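PDB 3LVT: glycosyl hydrolase, family 38 from Enterococcus faecalis, which probably hydrolyses alpha-mannosidic linkages in carbohydrates, as other family 38 glycosyl hydrolases do, and carries a bound calcium ion. Local coordinates for residues A[532-537]-A[549-554]; A[656-661]-A[779-784]; A[206-211]-A[250-255]; A[120-125]-A[262-267]. All coordinates share one frame; numbering follows the deposited sequence.

In the fold
The contacts form two groups on opposite sides of the chain's centre. Contacts 3 and 4 belong to the N-terminal glycosyl hydrolase domain; contact 3 is nested inside the loop that contact 4 closes, and their nearest atoms are about 13 Å apart. The calcium ion sits at contact 3, on the carbonyl of Phe253, and the other three contacts lie away from it. Contacts 1 and 2 lie in the C-terminal beta-rich part, with centres about 10 Å apart, and touch directly: Phe534 packs on Asn657 and Asp549 on Leu782. Between contacts 1 and 3 the centres are about 75 Å apart, while contacts 2 and 4 come within about 34 Å at their nearest atoms.

Contact 1. Residues A[532-537]-A[549-554]; sequences NEFIQV and DKKTGE
The Phe534 ring receives the end of Lys551 at a slant, with CD2 of Phe534 3.8 Å from NZ of Lys551. One face of the ring carries the carboxylate of Glu533, whose OE2 stands 3.3 Å above the plane and toward the rim, and the amide ND2 of Asn532 lies in plane at the edge. Lys551 gets there by a chain bent at three successive torsions, and its ammonium thereby lies near the Phe534 ring and in a long salt bridge to Glu533, OE2 to NZ 3.8 Å. Lys550 takes another path. Its chain runs past the carbonyls of 532-533, CB of Lys550 lying 3.3 Å from O of Glu533, and its NZ donates to O of Asn532 from above the carbonyl plane at 2.9 Å; the same ammonium makes a salt bridge with Glu531. The backbone closes the junction with Lys550 N to Phe534 O, 2.8 Å. Both turns are held by their own side chains. Asn532 OD1 takes the N-H of Ile535 nearly head-on, an Asx motif. The Asp549 carboxylate, with CG anti to the backbone N (chi1 -171°), folds its OD1 back over the following turn, where the N-H groups of Lys551 and Thr552 both grip it. Ile535 and Asp549 form an antiparallel non-hydrogen-bonded pair where strands 535-539 and 545-549 of a beta hairpin meet at their open end. Strand 529-531 flanks 535-539, strand 555-566 follows beside 545-549, and Asn532 ND2 reaches across to Ile653 O, at the end of strand 641-653.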
loop_
_atom_site.group_PDB
_atom_site.type_symbol
_atom_site.label_atom_id
_atom_site.label_comp_id
_atom_site.label_asym_id
_atom_site.label_seq_id
_atom_site.Cartn_x
_atom_site.Cartn_y
_atom_site.Cartn_z
ATOM N N ASN A 532 18.756 -11.900 23.183
ATOM C CA ASN A 532 18.250 -13.238 22.984
ATOM C C ASN A 532 19.307 -13.990 22.193
ATOM O O ASN A 532 20.426 -13.485 22.040
ATOM C CB ASN A 532 16.882 -13.198 22.288
ATOM C CG ASN A 532 16.909 -12.475 20.938
ATOM O OD1 ASN A 532 17.969 -12.147 20.410
ATOM N ND2 ASN A 532 15.728 -12.248 20.371
ATOM N N GLU A 533 18.985 -15.181 21.702
ATOM C CA GLU A 533 19.953 -15.958 20.898
ATOM C C GLU A 533 20.472 -15.193 19.673
ATOM O O GLU A 533 21.629 -15.334 19.306
ATOM C CB GLU A 533 19.371 -17.312 20.456
ATOM C CG GLU A 533 17.832 -17.326 20.311
ATOM C CD GLU A 533 17.298 -18.556 19.562
ATOM O OE1 GLU A 533 16.401 -19.258 20.110
ATOM O OE2 GLU A 533 17.780 -18.809 18.432
ATOM N N PHE A 534 19.623 -14.376 19.052
ATOM C CA PHE A 534 19.982 -13.732 17.783
ATOM C C PHE A 534 20.806 -12.468 17.959
ATOM O O PHE A 534 21.736 -12.243 17.209
ATOM C CB PHE A 534 18.738 -13.439 16.933
ATOM C CG PHE A 534 17.781 -14.600 16.814
ATOM C CD1 PHE A 534 16.650 -14.675 17.624
ATOM C CD2 PHE A 534 17.993 -15.615 15.881
ATOM C CE1 PHE A 534 15.739 -15.746 17.511
ATOM C CE2 PHE A 534 17.089 -16.702 15.766
ATOM C CZ PHE A 534 15.964 -16.754 16.581
ATOM N N ILE A 535 20.458 -11.652 18.953
ATOM C CA ILE A 535 21.028 -10.307 19.087
ATOM C C ILE A 535 21.213 -9.865 20.525
ATOM O O ILE A 535 20.541 -10.365 21.431
ATOM C CB ILE A 535 20.190 -9.192 18.337
ATOM C CG1 ILE A 535 18.789 -9.068 18.923
ATOM C CG2 ILE A 535 20.150 -9.436 16.830
ATOM C CD1 ILE A 535 17.970 -7.927 18.327
ATOM N N GLN A 536 22.134 -8.914 20.693
ATOM C CA GLN A 536 22.425 -8.243 21.946
ATOM C C GLN A 536 22.337 -6.715 21.719
ATOM O O GLN A 536 22.958 -6.184 20.781
ATOM C CB GLN A 536 23.829 -8.639 22.415
ATOM C CG GLN A 536 24.155 -8.277 23.862
ATOM C CD GLN A 536 24.702 -6.856 24.006
ATOM O OE1 GLN A 536 25.531 -6.429 23.207
ATOM N NE2 GLN A 536 24.247 -6.122 25.036
ATOM N N VAL A 537 21.596 -6.014 22.584
ATOM C CA VAL A 537 21.322 -4.586 22.411
ATOM C C VAL A 537 21.693 -3.720 23.604
ATOM O O VAL A 537 21.236 -3.944 24.720
ATOM C CB VAL A 537 19.826 -4.325 22.138
ATOM C CG1 VAL A 537 19.599 -2.845 21.835
ATOM C CG2 VAL A 537 19.325 -5.194 20.989
ATOM N N ASP A 549 25.024 -8.802 16.135
ATOM C CA ASP A 549 24.415 -10.030 15.638
ATOM C C ASP A 549 25.186 -11.182 16.277
ATOM O O ASP A 549 26.371 -11.358 16.024
ATOM C CB ASP A 549 24.469 -10.092 14.108
ATOM C CG ASP A 549 23.649 -11.249 13.527
ATOM O OD1 ASP A 549 23.784 -12.410 14.007
ATOM O OD2 ASP A 549 22.872 -10.997 12.571
ATOM N N LYS A 550 24.527 -11.955 17.132
ATOM C CA LYS A 550 25.234 -13.049 17.829
ATOM C C LYS A 550 25.716 -14.181 16.913
ATOM O O LYS A 550 26.642 -14.891 17.276
ATOM C CB LYS A 550 24.453 -13.555 19.038
ATOM C CG LYS A 550 24.690 -12.661 20.255
ATOM C CD LYS A 550 23.572 -12.709 21.306
ATOM C CE LYS A 550 23.551 -14.033 22.069
ATOM N NZ LYS A 550 22.951 -13.888 23.426
ATOM N N LYS A 551 25.124 -14.280 15.717
ATOM C CA LYS A 551 25.429 -15.331 14.741
ATOM C C LYS A 551 26.483 -14.946 13.678
ATOM O O LYS A 551 27.186 -15.812 13.174
ATOM C CB LYS A 551 24.151 -15.834 14.016
ATOM C CG LYS A 551 22.891 -16.032 14.862
ATOM C CD LYS A 551 23.102 -16.952 16.039
ATOM C CE LYS A 551 22.285 -18.242 15.892
ATOM N NZ LYS A 551 20.844 -18.075 16.294
ATOM N N THR A 552 26.568 -13.668 13.310
ATOM C CA THR A 552 27.582 -13.226 12.344
ATOM C C THR A 552 28.787 -12.579 13.008
ATOM O O THR A 552 29.867 -12.510 12.407
ATOM C CB THR A 552 27.035 -12.198 11.349
ATOM O OG1 THR A 552 26.887 -10.925 12.011
ATOM C CG2 THR A 552 25.710 -12.663 10.750
ATOM N N GLY A 553 28.591 -12.072 14.226
ATOM C CA GLY A 553 29.599 -11.272 14.917
ATOM C C GLY A 553 29.622 -9.810 14.498
ATOM O O GLY A 553 30.329 -8.993 15.091
ATOM N N GLU A 554 28.871 -9.460 13.459
ATOM C CA GLU A 554 28.834 -8.058 13.025
ATOM C C GLU A 554 28.122 -7.208 14.061
ATOM O O GLU A 554 27.104 -7.618 14.628
ATOM C CB GLU A 554 28.154 -7.915 11.670
ATOM C CG GLU A 554 28.722 -8.832 10.583
ATOM C CD GLU A 554 30.106 -8.430 10.122
ATOM O OE1 GLU A 554 30.574 -7.325 10.475
ATOM O OE2 GLU A 554 30.739 -9.230 9.399
#

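Contact 2. Residues A[656-661]-A[779-784]; sequences SNQLFF and GLSLHG
Phe661 sets its ring at a slant against the backbone of Gly779 and the side chain of Leu780. Ring atom CD2 of Phe661 is 3.6 Å from CA of Gly779, and CE2 of Phe661 is 3.9 Å from CB of Leu780. The ring turns back over its own strand too, with O of Leu659 above one face near the rim. CB of Leu780 meets both the Phe661 ring and the CB of Leu659, the latter 4.5 Å away. Leu659 and Leu780 are an antiparallel hydrogen-bonded pair: Leu659 N to Leu780 O is 3.0 Å and Leu780 N to Leu659 O 2.9 Å. At the other end the Asn657 amide nears the Ser781 hydroxyl, ND2 to OG 3.6 Å, a loose polar contact. The Leu659-Leu780 face packs on Ile547 and Leu559 of a second sheet, consistent with the beta sandwich of galactose-mutarotase-like domains, whereas Gln658 makes a weak hydrogen bond to the carbonyl of Gln795 in helix 789-799. The chemistry is thus divided: backbone bonds join the strands and fix their register, while aliphatic and aromatic carbon fills the buried interior between the sheets.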
loop_
_atom_site.group_PDB
_atom_site.type_symbol
_atom_site.label_atom_id
_atom_site.label_comp_id
_atom_site.label_asym_id
_atom_site.label_seq_id
_atom_site.Cartn_x
_atom_site.Cartn_y
_atom_site.Cartn_z
ATOM N N SER A 656 12.563 -14.180 18.186
ATOM C CA SER A 656 12.752 -13.435 16.951
ATOM C C SER A 656 13.944 -12.501 17.017
ATOM O O SER A 656 14.282 -11.976 18.079
ATOM C CB SER A 656 11.476 -12.677 16.573
ATOM O OG SER A 656 11.672 -11.856 15.439
ATOM N N ASN A 657 14.573 -12.314 15.861
ATOM C CA ASN A 657 15.696 -11.401 15.707
ATOM C C ASN A 657 15.239 -9.981 15.356
ATOM O O ASN A 657 16.058 -9.075 15.240
ATOM C CB ASN A 657 16.643 -11.920 14.616
ATOM C CG ASN A 657 15.982 -11.949 13.245
ATOM O OD1 ASN A 657 14.761 -11.881 13.145
ATOM N ND2 ASN A 657 16.782 -12.046 12.189
ATOM N N GLN A 658 13.942 -9.783 15.179
ATOM C CA GLN A 658 13.429 -8.458 14.841
ATOM C C GLN A 658 13.360 -7.528 16.038
ATOM O O GLN A 658 12.981 -7.948 17.121
ATOM C CB GLN A 658 12.029 -8.575 14.245
ATOM C CG GLN A 658 11.974 -8.948 12.765
ATOM C CD GLN A 658 10.578 -9.322 12.325
ATOM O OE1 GLN A 658 9.784 -9.876 13.099
ATOM N NE2 GLN A 658 10.263 -9.019 11.078
ATOM N N LEU A 659 13.710 -6.259 15.832
ATOM C CA LEU A 659 13.424 -5.200 16.809
ATOM C C LEU A 659 12.306 -4.300 16.317
ATOM O O LEU A 659 12.350 -3.815 15.185
ATOM C CB LEU A 659 14.631 -4.319 17.010
ATOM C CG LEU A 659 15.615 -4.613 18.109
ATOM C CD1 LEU A 659 16.592 -3.494 18.089
ATOM C CD2 LEU A 659 14.910 -4.668 19.446
ATOM N N PHE A 660 11.329 -4.051 17.172
ATOM C CA PHE A 660 10.187 -3.221 16.828
ATOM C C PHE A 660 10.257 -1.830 17.484
ATOM O O PHE A 660 10.535 -1.720 18.676
ATOM C CB PHE A 660 8.917 -3.927 17.293
ATOM C CG PHE A 660 8.418 -4.978 16.354
ATOM C CD1 PHE A 660 7.058 -5.221 16.242
ATOM C CD2 PHE A 660 9.278 -5.712 15.579
ATOM C CE1 PHE A 660 6.575 -6.185 15.370
ATOM C CE2 PHE A 660 8.801 -6.679 14.708
ATOM C CZ PHE A 660 7.462 -6.920 14.606
ATOM N N PHE A 661 10.009 -0.769 16.716
ATOM C CA PHE A 661 10.000 0.563 17.304
ATOM C C PHE A 661 8.680 1.262 17.053
ATOM O O PHE A 661 8.112 1.202 15.967
ATOM C CB PHE A 661 11.128 1.474 16.785
ATOM C CG PHE A 661 12.416 0.784 16.498
ATOM C CD1 PHE A 661 13.283 0.427 17.522
ATOM C CD2 PHE A 661 12.795 0.524 15.186
ATOM C CE1 PHE A 661 14.495 -0.197 17.240
ATOM C CE2 PHE A 661 14.007 -0.106 14.903
ATOM C CZ PHE A 661 14.851 -0.463 15.944
ATOM N N GLY A 779 10.896 -0.927 12.093
ATOM C CA GLY A 779 11.735 -1.923 12.758
ATOM C C GLY A 779 13.012 -2.333 12.058
ATOM O O GLY A 779 13.345 -1.850 10.983
ATOM N N LEU A 780 13.733 -3.265 12.667
ATOM C CA LEU A 780 15.065 -3.582 12.184
ATOM C C LEU A 780 15.319 -5.070 12.226
ATOM O O LEU A 780 14.850 -5.761 13.133
ATOM C CB LEU A 780 16.066 -2.838 13.051
ATOM C CG LEU A 780 17.555 -2.987 12.823
ATOM C CD1 LEU A 780 18.217 -1.730 13.373
ATOM C CD2 LEU A 780 18.095 -4.253 13.528
ATOM N N SER A 781 16.089 -5.549 11.254
ATOM C CA SER A 781 16.512 -6.956 11.186
ATOM C C SER A 781 17.895 -7.049 10.588
ATOM O O SER A 781 18.175 -6.426 9.580
ATOM C CB SER A 781 15.568 -7.712 10.293
ATOM O OG SER A 781 15.438 -9.029 10.771
ATOM N N LEU A 782 18.777 -7.814 11.209
ATOM C CA LEU A 782 20.127 -8.009 10.691
ATOM C C LEU A 782 20.222 -9.371 10.046
ATOM O O LEU A 782 19.567 -10.306 10.503
ATOM C CB LEU A 782 21.141 -7.925 11.809
ATOM C CG LEU A 782 21.062 -6.732 12.754
ATOM C CD1 LEU A 782 22.064 -6.923 13.897
ATOM C CD2 LEU A 782 21.296 -5.393 12.027
ATOM N N HIS A 783 21.022 -9.486 8.981
ATOM C CA HIS A 783 21.294 -10.804 8.387
ATOM C C HIS A 783 22.768 -11.005 8.052
ATOM O O HIS A 783 23.573 -10.063 8.134
ATOM C CB HIS A 783 20.395 -11.094 7.174
ATOM C CG HIS A 783 20.689 -10.246 5.964
ATOM N ND1 HIS A 783 19.882 -9.195 5.572
ATOM C CD2 HIS A 783 21.687 -10.310 5.048
ATOM C CE1 HIS A 783 20.372 -8.649 4.472
ATOM N NE2 HIS A 783 21.471 -9.300 4.140
ATOM N N GLY A 784 23.111 -12.237 7.683
ATOM C CA GLY A 784 24.462 -12.590 7.272
ATOM C C GLY A 784 24.642 -12.641 5.762
ATOM O O GLY A 784 24.484 -11.617 5.070
#

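Contact 3. Residues A[206-211]-A[250-255]; sequences AAIAFW and NELFPE. With CA (calcium ion), chain B.
Leu252 and Phe253 both set CG anti to their carbonyl carbons (chi1 -59° and -62°), which sends the leucine methyls and the phenylalanine ring to the helix carrying Ile208 and Trp211. The arrangement is a helix end packed on a neighbouring helix in the alpha/beta N-terminal domain of the family, with a calcium site formed by the backbone where helix 242-252 stops. Leu252 points at helix 204-221 and straddles CG1 of Ile208 with its two methyls: CD1 of Leu252 is 3.7 Å from CG1 of Ile208, and CD2 is 3.8 Å from the same CG1. The leucine CD1 also touches the methyl of Ala207, at 4.0 Å from its CB. At the next residue the ring of Phe253 takes over. Its CE2 is 3.7 Å from CB of Trp211, approached at a slant, while the carbonyl O of Ile208 sits in the ring plane at the edge, 3.8 Å from CZ. The Trp211 indole is covered on one face by Phe210, whose CD2 stands above its centre, and it also meets the ring of Phe258. No hydrogen bond joins the two segments; the side chains that touch across it are apolar. Phe253, the first residue to leave helical geometry, thus faces two ways, its ring against helix 204-221 and its carbonyl toward the metal. Asn250 belongs to the site more loosely, OD1 lying 3.3 Å from calcium, and its ND2 is bonded to Phe258 O. Tyr256 O supplies a second ligand, and Phe253 O binds the calcium at 2.4 Å.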
loop_
_atom_site.group_PDB
_atom_site.type_symbol
_atom_site.label_atom_id
_atom_site.label_comp_id
_atom_site.label_asym_id
_atom_site.label_seq_id
_atom_site.Cartn_x
_atom_site.Cartn_y
_atom_site.Cartn_z
ATOM N N ALA A 206 -2.650 28.865 -43.364
ATOM C CA ALA A 206 -2.287 28.585 -41.964
ATOM C C ALA A 206 -2.163 27.086 -41.672
ATOM O O ALA A 206 -1.132 26.633 -41.197
ATOM C CB ALA A 206 -3.295 29.219 -41.025
ATOM N N ALA A 207 -3.210 26.328 -41.976
ATOM C CA ALA A 207 -3.206 24.891 -41.758
ATOM C C ALA A 207 -2.006 24.202 -42.420
ATOM O O ALA A 207 -1.316 23.417 -41.773
ATOM C CB ALA A 207 -4.520 24.280 -42.220
ATOM N N ILE A 208 -1.743 24.508 -43.690
ATOM C CA ILE A 208 -0.588 23.922 -44.389
ATOM C C ILE A 208 0.681 23.994 -43.530
ATOM O O ILE A 208 1.277 22.963 -43.229
ATOM C CB ILE A 208 -0.371 24.544 -45.787
ATOM C CG1 ILE A 208 -1.501 24.119 -46.733
ATOM C CG2 ILE A 208 0.979 24.136 -46.378
ATOM C CD1 ILE A 208 -1.704 25.044 -47.926
ATOM N N ALA A 209 1.072 25.198 -43.117
ATOM C CA ALA A 209 2.241 25.378 -42.240
ATOM C C ALA A 209 2.059 24.687 -40.885
ATOM O O ALA A 209 2.965 23.980 -40.411
ATOM C CB ALA A 209 2.547 26.842 -42.037
ATOM N N PHE A 210 0.897 24.908 -40.266
ATOM C CA PHE A 210 0.554 24.236 -39.036
ATOM C C PHE A 210 0.799 22.724 -39.176
ATOM O O PHE A 210 1.609 22.183 -38.428
ATOM C CB PHE A 210 -0.890 24.531 -38.600
ATOM C CG PHE A 210 -1.320 23.757 -37.375
ATOM C CD1 PHE A 210 -1.162 24.299 -36.102
ATOM C CD2 PHE A 210 -1.856 22.469 -37.493
ATOM C CE1 PHE A 210 -1.549 23.590 -34.965
ATOM C CE2 PHE A 210 -2.249 21.746 -36.351
ATOM C CZ PHE A 210 -2.094 22.313 -35.086
ATOM N N TRP A 211 0.131 22.065 -40.134
ATOM C CA TRP A 211 0.308 20.625 -40.317
ATOM C C TRP A 211 1.724 20.257 -40.686
ATOM O O TRP A 211 2.261 19.306 -40.145
ATOM C CB TRP A 211 -0.699 20.000 -41.294
ATOM C CG TRP A 211 -2.064 19.916 -40.718
ATOM C CD1 TRP A 211 -3.201 20.492 -41.215
ATOM C CD2 TRP A 211 -2.443 19.275 -39.497
ATOM N NE1 TRP A 211 -4.269 20.232 -40.387
ATOM C CE2 TRP A 211 -3.825 19.495 -39.320
ATOM C CE3 TRP A 211 -1.750 18.533 -38.535
ATOM C CZ2 TRP A 211 -4.527 18.992 -38.223
ATOM C CZ3 TRP A 211 -2.446 18.038 -37.443
ATOM C CH2 TRP A 211 -3.821 18.263 -37.299
ATOM N N ASN A 250 -6.875 16.505 -45.475
ATOM C CA ASN A 250 -6.787 15.563 -46.567
ATOM C C ASN A 250 -6.775 16.193 -47.942
ATOM O O ASN A 250 -6.160 15.648 -48.863
ATOM C CB ASN A 250 -7.905 14.546 -46.471
ATOM C CG ASN A 250 -7.493 13.322 -45.693
ATOM O OD1 ASN A 250 -6.391 12.805 -45.881
ATOM N ND2 ASN A 250 -8.368 12.857 -44.798
ATOM N N GLU A 251 -7.478 17.319 -48.082
ATOM C CA GLU A 251 -7.418 18.155 -49.284
ATOM C C GLU A 251 -5.974 18.590 -49.534
ATOM O O GLU A 251 -5.529 18.631 -50.670
ATOM C CB GLU A 251 -8.239 19.443 -49.116
ATOM C CG GLU A 251 -9.774 19.375 -49.149
ATOM C CD GLU A 251 -10.409 20.793 -49.009
ATOM O OE1 GLU A 251 -10.310 21.605 -49.973
ATOM O OE2 GLU A 251 -10.996 21.102 -47.935
ATOM N N LEU A 252 -5.253 18.927 -48.469
ATOM C CA LEU A 252 -3.970 19.630 -48.581
ATOM C C LEU A 252 -2.778 18.799 -48.962
ATOM O O LEU A 252 -1.900 19.280 -49.673
ATOM C CB LEU A 252 -3.641 20.348 -47.281
ATOM C CG LEU A 252 -4.653 21.401 -46.809
ATOM C CD1 LEU A 252 -4.226 21.921 -45.443
ATOM C CD2 LEU A 252 -4.809 22.542 -47.813
ATOM N N PHE A 253 -2.725 17.565 -48.468
ATOM C CA PHE A 253 -1.549 16.710 -48.664
ATOM C C PHE A 253 -1.824 15.429 -49.456
ATOM O O PHE A 253 -2.627 14.579 -49.059
ATOM C CB PHE A 253 -0.889 16.387 -47.320
ATOM C CG PHE A 253 -0.368 17.599 -46.602
ATOM C CD1 PHE A 253 0.891 18.102 -46.892
ATOM C CD2 PHE A 253 -1.146 18.244 -45.645
ATOM C CE1 PHE A 253 1.371 19.236 -46.228
ATOM C CE2 PHE A 253 -0.687 19.377 -44.981
ATOM C CZ PHE A 253 0.570 19.876 -45.266
ATOM N N PRO A 254 -1.161 15.300 -50.600
ATOM C CA PRO A 254 -1.298 14.102 -51.418
ATOM C C PRO A 254 -0.533 12.912 -50.828
ATOM O O PRO A 254 -0.939 11.770 -51.046
ATOM C CB PRO A 254 -0.692 14.515 -52.764
ATOM C CG PRO A 254 0.252 15.680 -52.451
ATOM C CD PRO A 254 -0.215 16.296 -51.154
ATOM N N GLU A 255 0.555 13.178 -50.099
ATOM C CA GLU A 255 1.344 12.109 -49.473
ATOM C C GLU A 255 0.949 11.800 -48.022
ATOM O O GLU A 255 1.579 10.970 -47.366
ATOM C CB GLU A 255 2.865 12.355 -49.614
ATOM C CG GLU A 255 3.501 13.253 -48.566
ATOM C CD GLU A 255 3.591 14.741 -48.978
ATOM O OE1 GLU A 255 2.550 15.367 -49.339
ATOM O OE2 GLU A 255 4.722 15.286 -48.907
HETATM CA CA CA B . -4.489 13.222 -48.535
#

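Contact 4. Residues A[120-125]-A[262-267]; sequences PVQLGY and NFDDYL
Phe263, which follows the N-cap residue of helix 263-272, points toward Leu123 and receives its branched end. CD1 of Leu123 stands 4.2 Å above one face of the Phe263 ring, toward the rim, while CD2 of Leu123 is 3.4 Å from ring atom CD1 of Phe263. The leucine gets over the ring because its CG lies between the backbone N and the carbonyl carbon (chi1 48°). Farther round the ring, CE2 of Phe263 is 4.3 Å from CE1 of Tyr125, met at a slant, and both aromatics meet His53 edge-to-face. Asp264 comes next, and its carboxylate swings over to the loop before strand 124-126. There it lies against the Gln122 amide: the two side chains cross at about a right angle, their flat ends 65° apart. The next residue to touch the other segment is Leu267, one helical turn beyond Phe263, where CD1 of Leu267 reaches CD2 of Leu123 at 4.0 Å. Phe263 and Leu267 thus hold Leu123 between them, with the polar Asp264-Gln122 pair beside this apolar patch. Strand 124-126 is the outermost strand of a mixed sheet and pairs with 147-150, and helix 263-272 packs against this sheet: Phe263 and Leu267 also touch strand 147-150 and Leu188 of strand 184-189, and Phe263 reaches strand 226-233.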
loop_
_atom_site.group_PDB
_atom_site.type_symbol
_atom_site.label_atom_id
_atom_site.label_comp_id
_atom_site.label_asym_id
_atom_site.label_seq_id
_atom_site.Cartn_x
_atom_site.Cartn_y
_atom_site.Cartn_z
ATOM N N PRO A 120 -14.958 -3.619 -25.173
ATOM C CA PRO A 120 -13.783 -4.457 -25.339
ATOM C C PRO A 120 -12.628 -3.790 -24.625
ATOM O O PRO A 120 -12.683 -2.597 -24.325
ATOM C CB PRO A 120 -13.543 -4.419 -26.841
ATOM C CG PRO A 120 -14.021 -3.026 -27.245
ATOM C CD PRO A 120 -15.219 -2.773 -26.359
ATOM N N VAL A 121 -11.581 -4.557 -24.386
ATOM C CA VAL A 121 -10.421 -4.091 -23.645
ATOM C C VAL A 121 -9.605 -3.043 -24.407
ATOM O O VAL A 121 -9.219 -3.261 -25.563
ATOM C CB VAL A 121 -9.531 -5.289 -23.264
ATOM C CG1 VAL A 121 -8.482 -4.871 -22.281
ATOM C CG2 VAL A 121 -10.385 -6.391 -22.657
ATOM N N GLN A 122 -9.357 -1.914 -23.741
ATOM C CA GLN A 122 -8.458 -0.866 -24.239
ATOM C C GLN A 122 -7.038 -1.079 -23.758
ATOM O O GLN A 122 -6.812 -1.780 -22.781
ATOM C CB GLN A 122 -8.913 0.514 -23.765
ATOM C CG GLN A 122 -10.272 0.914 -24.259
ATOM C CD GLN A 122 -10.409 0.738 -25.749
ATOM O OE1 GLN A 122 -11.081 -0.181 -26.212
ATOM N NE2 GLN A 122 -9.754 1.600 -26.514
ATOM N N LEU A 123 -6.079 -0.460 -24.431
ATOM C CA LEU A 123 -4.721 -0.416 -23.927
ATOM C C LEU A 123 -4.693 0.197 -22.526
ATOM O O LEU A 123 -5.609 0.952 -22.154
ATOM C CB LEU A 123 -3.819 0.403 -24.862
ATOM C CG LEU A 123 -4.167 1.797 -25.425
ATOM C CD1 LEU A 123 -4.501 2.855 -24.394
ATOM C CD2 LEU A 123 -2.995 2.262 -26.252
ATOM N N GLY A 124 -3.653 -0.136 -21.756
ATOM C CA GLY A 124 -3.338 0.567 -20.518
ATOM C C GLY A 124 -2.966 1.987 -20.877
ATOM O O GLY A 124 -2.332 2.228 -21.901
ATOM N N TYR A 125 -3.364 2.935 -20.045
ATOM C CA TYR A 125 -3.241 4.342 -20.396
ATOM C C TYR A 125 -2.541 5.094 -19.283
ATOM O O TYR A 125 -2.962 5.018 -18.135
ATOM C CB TYR A 125 -4.637 4.894 -20.640
ATOM C CG TYR A 125 -4.720 6.292 -21.202
ATOM C CD1 TYR A 125 -4.254 6.603 -22.481
ATOM C CD2 TYR A 125 -5.329 7.293 -20.475
ATOM C CE1 TYR A 125 -4.370 7.902 -22.988
ATOM C CE2 TYR A 125 -5.449 8.584 -20.975
ATOM C CZ TYR A 125 -4.976 8.883 -22.217
ATOM O OH TYR A 125 -5.129 10.179 -22.644
ATOM N N ASN A 262 -8.624 5.781 -33.525
ATOM C CA ASN A 262 -8.658 5.287 -32.161
ATOM C C ASN A 262 -7.461 4.372 -31.936
ATOM O O ASN A 262 -6.923 3.803 -32.897
ATOM C CB ASN A 262 -9.962 4.535 -31.902
ATOM C CG ASN A 262 -10.172 3.385 -32.866
ATOM O OD1 ASN A 262 -10.833 3.546 -33.900
ATOM N ND2 ASN A 262 -9.602 2.217 -32.545
ATOM N N PHE A 263 -7.062 4.243 -30.673
ATOM C CA PHE A 263 -5.931 3.400 -30.277
ATOM C C PHE A 263 -6.000 1.954 -30.783
ATOM O O PHE A 263 -4.993 1.435 -31.234
ATOM C CB PHE A 263 -5.702 3.431 -28.746
ATOM C CG PHE A 263 -4.922 4.640 -28.255
ATOM C CD1 PHE A 263 -3.561 4.753 -28.491
ATOM C CD2 PHE A 263 -5.553 5.652 -27.540
ATOM C CE1 PHE A 263 -2.832 5.873 -28.023
ATOM C CE2 PHE A 263 -4.845 6.774 -27.076
ATOM C CZ PHE A 263 -3.488 6.887 -27.317
ATOM N N ASP A 264 -7.170 1.319 -30.737
ATOM C CA ASP A 264 -7.297 -0.084 -31.170
ATOM C C ASP A 264 -6.778 -0.270 -32.593
ATOM O O ASP A 264 -5.877 -1.106 -32.832
ATOM C CB ASP A 264 -8.746 -0.605 -31.065
ATOM C CG ASP A 264 -9.155 -0.971 -29.632
ATOM O OD1 ASP A 264 -8.278 -1.372 -28.826
ATOM O OD2 ASP A 264 -10.370 -0.859 -29.308
ATOM N N ASP A 265 -7.350 0.523 -33.511
ATOM C CA ASP A 265 -7.001 0.527 -34.935
ATOM C C ASP A 265 -5.523 0.852 -35.150
ATOM O O ASP A 265 -4.841 0.173 -35.927
ATOM C CB ASP A 265 -7.862 1.546 -35.727
ATOM C CG ASP A 265 -9.282 1.048 -36.006
ATOM O OD1 ASP A 265 -9.556 -0.173 -35.880
ATOM O OD2 ASP A 265 -10.129 1.892 -36.359
ATOM N N TYR A 266 -5.040 1.891 -34.467
ATOM C CA TYR A 266 -3.676 2.347 -34.646
ATOM C C TYR A 266 -2.678 1.310 -34.120
ATOM O O TYR A 266 -1.553 1.199 -34.628
ATOM C CB TYR A 266 -3.454 3.708 -33.985
ATOM C CG TYR A 266 -2.009 4.156 -34.051
ATOM C CD1 TYR A 266 -1.489 4.737 -35.215
ATOM C CD2 TYR A 266 -1.146 3.966 -32.959
ATOM C CE1 TYR A 266 -0.158 5.127 -35.290
ATOM C CE2 TYR A 266 0.185 4.357 -33.019
ATOM C CZ TYR A 266 0.674 4.938 -34.187
ATOM O OH TYR A 266 1.991 5.313 -34.254
ATOM N N LEU A 267 -3.095 0.550 -33.110
ATOM C CA LEU A 267 -2.242 -0.495 -32.567
ATOM C C LEU A 267 -2.076 -1.638 -33.548
ATOM O O LEU A 267 -0.993 -2.208 -33.628
ATOM C CB LEU A 267 -2.775 -1.031 -31.238
ATOM C CG LEU A 267 -2.553 -0.174 -29.989
ATOM C CD1 LEU A 267 -3.178 -0.847 -28.773
ATOM C CD2 LEU A 267 -1.071 0.123 -29.762
#